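Local coordinates for protein BrkA translocator (Bordetella pertussis, PDB 3QQ2) that forms an outer-membrane barrel that translocates the passenger domain of an autotransporter, which inhibits classical complement activation, to the bacterial surface, at residues A[139-144]-A[159-164]; A[25-30]-A[276-281]. The protein carries 1 engineered substitution. One frame throughout, in Å; residues are numbered along the deposited sequence.

Contact 1. Residues A[139-144]-A[159-164]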
loop_
_atom_site.group_PDB
_atom_site.type_symbol
_atom_site.label_atom_id
_atom_site.label_comp_id
_atom_site.label_asym_id
_atom_site.label_seq_id
_atom_site.Cartn_x
_atom_site.Cartn_y
_atom_site.Cartn_z
ATOM N N ALA A 139 2.330 14.554 21.269
ATOM C CA ALA A 139 2.913 15.834 20.954
ATOM C C ALA A 139 3.217 16.504 22.258
ATOM O O ALA A 139 2.335 16.638 23.118
ATOM C CB ALA A 139 1.943 16.644 20.163
ATOM N N TRP A 140 4.465 16.893 22.436
ATOM C CA TRP A 140 4.851 17.577 23.646
ATOM C C TRP A 140 5.414 18.916 23.238
ATOM O O TRP A 140 6.256 19.001 22.352
ATOM C CB TRP A 140 5.876 16.749 24.418
ATOM C CG TRP A 140 6.588 17.467 25.581
ATOM C CD1 TRP A 140 6.223 17.458 26.894
ATOM C CD2 TRP A 140 7.803 18.255 25.515
ATOM N NE1 TRP A 140 7.119 18.175 27.646
ATOM C CE2 TRP A 140 8.098 18.677 26.829
ATOM C CE3 TRP A 140 8.661 18.653 24.467
ATOM C CZ2 TRP A 140 9.218 19.477 27.134
ATOM C CZ3 TRP A 140 9.778 19.453 24.773
ATOM C CH2 TRP A 140 10.041 19.852 26.099
ATOM N N SER A 141 4.953 19.981 23.864
ATOM C CA SER A 141 5.484 21.278 23.515
ATOM C C SER A 141 5.785 22.053 24.755
ATOM O O SER A 141 5.206 21.834 25.818
ATOM C CB SER A 141 4.494 22.054 22.683
ATOM O OG SER A 141 3.396 22.401 23.500
ATOM N N LEU A 142 6.708 22.974 24.594
ATOM C CA LEU A 142 7.156 23.792 25.680
ATOM C C LEU A 142 7.310 25.171 25.096
ATOM O O LEU A 142 7.903 25.348 24.031
ATOM C CB LEU A 142 8.479 23.271 26.247
ATOM C CG LEU A 142 9.097 23.928 27.483
ATOM C CD1 LEU A 142 9.873 25.148 27.065
ATOM C CD2 LEU A 142 8.067 24.254 28.577
ATOM N N GLU A 143 6.758 26.141 25.809
ATOM C CA GLU A 143 6.629 27.477 25.306
ATOM C C GLU A 143 6.804 28.454 26.421
ATOM O O GLU A 143 6.329 28.223 27.519
ATOM C CB GLU A 143 5.254 27.621 24.740
ATOM C CG GLU A 143 4.881 29.010 24.439
ATOM C CD GLU A 143 3.444 29.080 24.030
ATOM O OE1 GLU A 143 2.731 29.978 24.524
ATOM O OE2 GLU A 143 3.022 28.209 23.234
ATOM N N GLY A 144 7.496 29.546 26.125
ATOM C CA GLY A 144 7.739 30.623 27.092
ATOM C C GLY A 144 7.833 32.008 26.446
ATOM O O GLY A 144 7.776 32.138 25.212
ATOM N N GLN A 159 8.157 35.596 22.083
ATOM C CA GLN A 159 7.797 34.249 22.506
ATOM C C GLN A 159 8.593 33.141 21.796
ATOM O O GLN A 159 8.934 33.245 20.620
ATOM C CB GLN A 159 6.283 34.023 22.371
ATOM C CG GLN A 159 5.725 34.193 20.943
ATOM C CD GLN A 159 4.311 34.798 20.900
ATOM O OE1 GLN A 159 3.551 34.574 19.943
ATOM N NE2 GLN A 159 3.959 35.580 21.926
ATOM N N ALA A 160 8.884 32.078 22.532
ATOM C CA ALA A 160 9.577 30.927 21.979
ATOM C C ALA A 160 8.813 29.620 22.278
ATOM O O ALA A 160 8.312 29.408 23.385
ATOM C CB ALA A 160 11.007 30.879 22.487
ATOM N N GLU A 161 8.707 28.776 21.260
ATOM C CA GLU A 161 7.997 27.527 21.349
ATOM C C GLU A 161 8.772 26.434 20.615
ATOM O O GLU A 161 8.941 26.458 19.391
ATOM C CB GLU A 161 6.566 27.661 20.783
ATOM C CG GLU A 161 5.709 26.355 20.933
ATOM C CD GLU A 161 4.294 26.432 20.322
ATOM O OE1 GLU A 161 4.152 26.760 19.108
ATOM O OE2 GLU A 161 3.322 26.139 21.063
ATOM N N VAL A 162 9.265 25.480 21.390
ATOM C CA VAL A 162 9.747 24.218 20.841
ATOM C C VAL A 162 8.606 23.181 20.916
ATOM O O VAL A 162 7.837 23.166 21.861
ATOM C CB VAL A 162 11.058 23.761 21.547
ATOM C CG1 VAL A 162 11.197 24.421 22.908
ATOM C CG2 VAL A 162 11.132 22.241 21.684
ATOM N N MET A 163 8.486 22.347 19.895
ATOM C CA MET A 163 7.432 21.340 19.836
ATOM C C MET A 163 8.015 19.997 19.355
ATOM O O MET A 163 8.766 19.955 18.383
ATOM C CB MET A 163 6.305 21.842 18.929
ATOM C CG MET A 163 5.412 20.785 18.319
ATOM S SD MET A 163 3.796 20.716 19.108
ATOM C CE MET A 163 2.991 19.483 18.085
ATOM N N LEU A 164 7.704 18.912 20.069
ATOM C CA LEU A 164 8.131 17.562 19.681
ATOM C C LEU A 164 6.898 16.717 19.459
ATOM O O LEU A 164 5.956 16.796 20.233
ATOM C CB LEU A 164 9.008 16.895 20.756
ATOM C CG LEU A 164 10.262 17.544 21.395
ATOM C CD1 LEU A 164 11.190 16.497 22.059
ATOM C CD2 LEU A 164 11.083 18.416 20.428
#

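Contact 2. Residues A[25-30]-A[276-281]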
loop_
_atom_site.group_PDB
_atom_site.type_symbol
_atom_site.label_atom_id
_atom_site.label_comp_id
_atom_site.label_asym_id
_atom_site.label_seq_id
_atom_site.Cartn_x
_atom_site.Cartn_y
_atom_site.Cartn_z
ATOM N N ALA A 25 -12.872 26.277 26.239
ATOM C CA ALA A 25 -13.020 25.592 24.971
ATOM C C ALA A 25 -12.324 26.360 23.858
ATOM O O ALA A 25 -12.400 27.599 23.781
ATOM C CB ALA A 25 -14.491 25.385 24.638
ATOM N N ARG A 26 -11.640 25.637 22.981
ATOM C CA ARG A 26 -11.004 26.309 21.843
ATOM C C ARG A 26 -11.214 25.562 20.561
ATOM O O ARG A 26 -10.958 24.367 20.481
ATOM C CB ARG A 26 -9.510 26.552 22.079
ATOM C CG ARG A 26 -8.637 25.313 22.041
ATOM C CD ARG A 26 -7.172 25.734 22.131
ATOM N NE ARG A 26 -6.261 24.803 21.467
ATOM C CZ ARG A 26 -5.948 24.865 20.181
ATOM N NH1 ARG A 26 -6.480 25.804 19.407
ATOM N NH2 ARG A 26 -5.107 23.989 19.663
ATOM N N THR A 27 -11.690 26.278 19.558
ATOM C CA THR A 27 -11.784 25.718 18.229
ATOM C C THR A 27 -10.688 26.318 17.335
ATOM O O THR A 27 -10.051 27.300 17.709
ATOM C CB THR A 27 -13.186 25.920 17.649
ATOM O OG1 THR A 27 -13.226 25.334 16.355
ATOM C CG2 THR A 27 -13.528 27.403 17.524
ATOM N N PHE A 28 -10.460 25.719 16.171
ATOM C CA PHE A 28 -9.447 26.201 15.223
ATOM C C PHE A 28 -9.577 25.522 13.883
ATOM O O PHE A 28 -10.165 24.439 13.778
ATOM C CB PHE A 28 -8.033 25.959 15.744
ATOM C CG PHE A 28 -7.638 24.506 15.788
ATOM C CD1 PHE A 28 -8.042 23.685 16.838
ATOM C CD2 PHE A 28 -6.854 23.957 14.790
ATOM C CE1 PHE A 28 -7.679 22.343 16.881
ATOM C CE2 PHE A 28 -6.491 22.613 14.841
ATOM C CZ PHE A 28 -6.910 21.811 15.885
ATOM N N SER A 29 -8.984 26.142 12.869
ATOM C CA SER A 29 -9.059 25.648 11.510
ATOM C C SER A 29 -8.013 26.324 10.629
ATOM O O SER A 29 -7.960 27.538 10.540
ATOM C CB SER A 29 -10.445 25.914 10.961
ATOM O OG SER A 29 -10.471 25.663 9.580
ATOM N N GLU A 30 -7.186 25.543 9.958
ATOM C CA GLU A 30 -6.068 26.115 9.228
ATOM C C GLU A 30 -5.910 25.445 7.888
ATOM O O GLU A 30 -5.818 24.228 7.844
ATOM C CB GLU A 30 -4.805 25.917 10.055
ATOM C CG GLU A 30 -3.535 26.204 9.338
ATOM C CD GLU A 30 -2.380 26.365 10.289
ATOM O OE1 GLU A 30 -2.315 27.417 10.980
ATOM O OE2 GLU A 30 -1.528 25.441 10.335
ATOM N N PHE A 276 -7.469 30.181 11.492
ATOM C CA PHE A 276 -8.307 30.811 12.523
ATOM C C PHE A 276 -8.246 30.048 13.837
ATOM O O PHE A 276 -8.190 28.828 13.839
ATOM C CB PHE A 276 -9.758 30.881 12.055
ATOM C CG PHE A 276 -9.935 31.516 10.697
ATOM C CD1 PHE A 276 -10.272 30.740 9.586
ATOM C CD2 PHE A 276 -9.765 32.898 10.520
ATOM C CE1 PHE A 276 -10.436 31.329 8.307
ATOM C CE2 PHE A 276 -9.930 33.501 9.243
ATOM C CZ PHE A 276 -10.266 32.718 8.141
ATOM N N HIS A 277 -8.221 30.778 14.946
ATOM C CA HIS A 277 -8.364 30.221 16.288
ATOM C C HIS A 277 -9.374 31.088 17.027
ATOM O O HIS A 277 -9.314 32.316 16.966
ATOM C CB HIS A 277 -7.052 30.278 17.076
ATOM C CG HIS A 277 -5.947 29.421 16.538
ATOM N ND1 HIS A 277 -4.844 29.945 15.888
ATOM C CD2 HIS A 277 -5.737 28.083 16.603
ATOM C CE1 HIS A 277 -4.022 28.965 15.543
ATOM N NE2 HIS A 277 -4.541 27.824 15.967
ATOM N N ALA A 278 -10.302 30.450 17.724
ATOM C CA ALA A 278 -11.256 31.144 18.589
ATOM C C ALA A 278 -11.201 30.409 19.895
ATOM O O ALA A 278 -11.054 29.194 19.903
ATOM C CB ALA A 278 -12.641 31.071 18.021
ATOM N N GLY A 279 -11.301 31.124 21.002
ATOM C CA GLY A 279 -11.233 30.465 22.296
ATOM C C GLY A 279 -12.044 31.177 23.349
ATOM O O GLY A 279 -12.077 32.409 23.342
ATOM N N TYR A 280 -12.688 30.409 24.236
ATOM C CA TYR A 280 -13.419 30.953 25.376
ATOM C C TYR A 280 -12.936 30.358 26.697
ATOM O O TYR A 280 -12.717 29.159 26.783
ATOM C CB TYR A 280 -14.936 30.713 25.244
ATOM C CG TYR A 280 -15.688 30.948 26.558
ATOM C CD1 TYR A 280 -15.779 29.944 27.529
ATOM C CD2 TYR A 280 -16.268 32.182 26.851
ATOM C CE1 TYR A 280 -16.439 30.160 28.742
ATOM C CE2 TYR A 280 -16.934 32.395 28.065
ATOM C CZ TYR A 280 -17.010 31.375 28.996
ATOM O OH TYR A 280 -17.644 31.576 30.189
ATOM N N ARG A 281 -12.830 31.183 27.738
ATOM C CA ARG A 281 -12.462 30.700 29.077
ATOM C C ARG A 281 -13.281 31.402 30.156
ATOM O O ARG A 281 -13.489 32.616 30.088
ATOM C CB ARG A 281 -10.958 30.884 29.348
ATOM C CG ARG A 281 -10.556 30.701 30.814
ATOM C CD ARG A 281 -9.052 30.710 31.011
ATOM N NE ARG A 281 -8.664 30.449 32.401
ATOM C CZ ARG A 281 -8.265 29.261 32.882
ATOM N NH1 ARG A 281 -8.182 28.180 32.095
ATOM N NH2 ARG A 281 -7.951 29.137 34.169
#

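Contact 1. Residues A[139-144]-A[159-164]
Two neighbouring strands of the autotransporter barrel, joined as a beta hairpin of strands 130-149 and 154-173, run antiparallel here, their short axes 4.6 Å apart. Six backbone hydrogen bonds tie the hydrogen-bonded pairs W140–L164, L142–V162 and G144–A160; W140 N to L164 O measures 2.7 Å and enters nearly along the C=O axis. The sheet forms the wall of a transmembrane barrel, so its two faces differ in character. On the outer, apolar face W140 has CG anti to its backbone N (chi1 168°) and lies beside L164, whose CG meets the edge of the indole at CE3, 3.6 Å away. On the pore side, M163 bends at chi2 so that CE touches A139 CB at 3.7 Å, with SD passing S141 CB. Further along this face, the extended chains of E143 and E161 cross obliquely, and their OE2 atoms stand 3.0 Å apart with the carboxylate planes turned 70° to each other. Two acceptors of like charge face each other here. OE1 of E161 makes a salt bridge to R191, which would partly offset the like charges, whereas OE1 of E143 lies near D107.

Contact 2. Residues A[25-30]-A[276-281]
The imidazole of H277 lies beside two side chains of the neighbouring antiparallel strand, R26 and F28, all three projecting from the same face of the sheet into the barrel. H277 has CG anti to its carbonyl carbon (chi1 -66°), which brings CD2 across the non-hydrogen-bonded pair to F28 CB, 3.2 Å away. The F28 ring does not stack on the imidazole: with CG between its backbone N and carbonyl carbon (chi1 69°), it leads away from the 276-281 strand. R26 takes the same first torsion and then extends from CG to NE alongside H277, pointing the same way. H277 CD2 approaches the edge of the guanidinium, near its plane and 3.7 Å from R26 NH1, with the guanidinium and imidazole planes 52° apart. The guanidinium has its charge partner in E50, to which NE forms a salt bridge. R26 and the more distant carboxylate of E30 may have opposing effects on the ionisation of H277, whose charge state is undetermined.

The opposite face is more sparsely joined. T27 CG2 meets A278 CB at 3.8 Å, while T27 OG1 turns to the carbonyl of G48. F276 and Y280 project from this same outer face, F276 meeting the rings of Y262 and W274 and Y280 OH bonding to H256. Along the backbone, three hydrogen-bonded pairs give six bonds. A25 N to Y280 O is 2.9 Å; A278 N reaches T27 O from above the carbonyl plane at 3.2 Å. Linking strand 21-34 with strand 271-282, the first and last of the chain, this is the seam that closes an autotransporter beta-barrel.

In the fold
Both contacts are antiparallel strand pairs in the wall of one barrel, their centres about 18 Å apart, and neither is a buried core: each has one face toward the pore and one on the outer surface. Contact 1 joins strands adjacent in sequence through a short turn, whereas contact 2 joins strands at the two ends of the chain, so contact 1 is nested within the loop that contact 2 closes. They share no strand and do not touch. Pore-side chemistry differs: a pair of glutamates beside a methionine in contact 1, arginine, histidine and phenylalanine in contact 2. The outer face carries apolar side chains lying side by side in contact 1, and in contact 2 a methyl contact between T27 and A278, its aromatic rings turning to other parts of the wall.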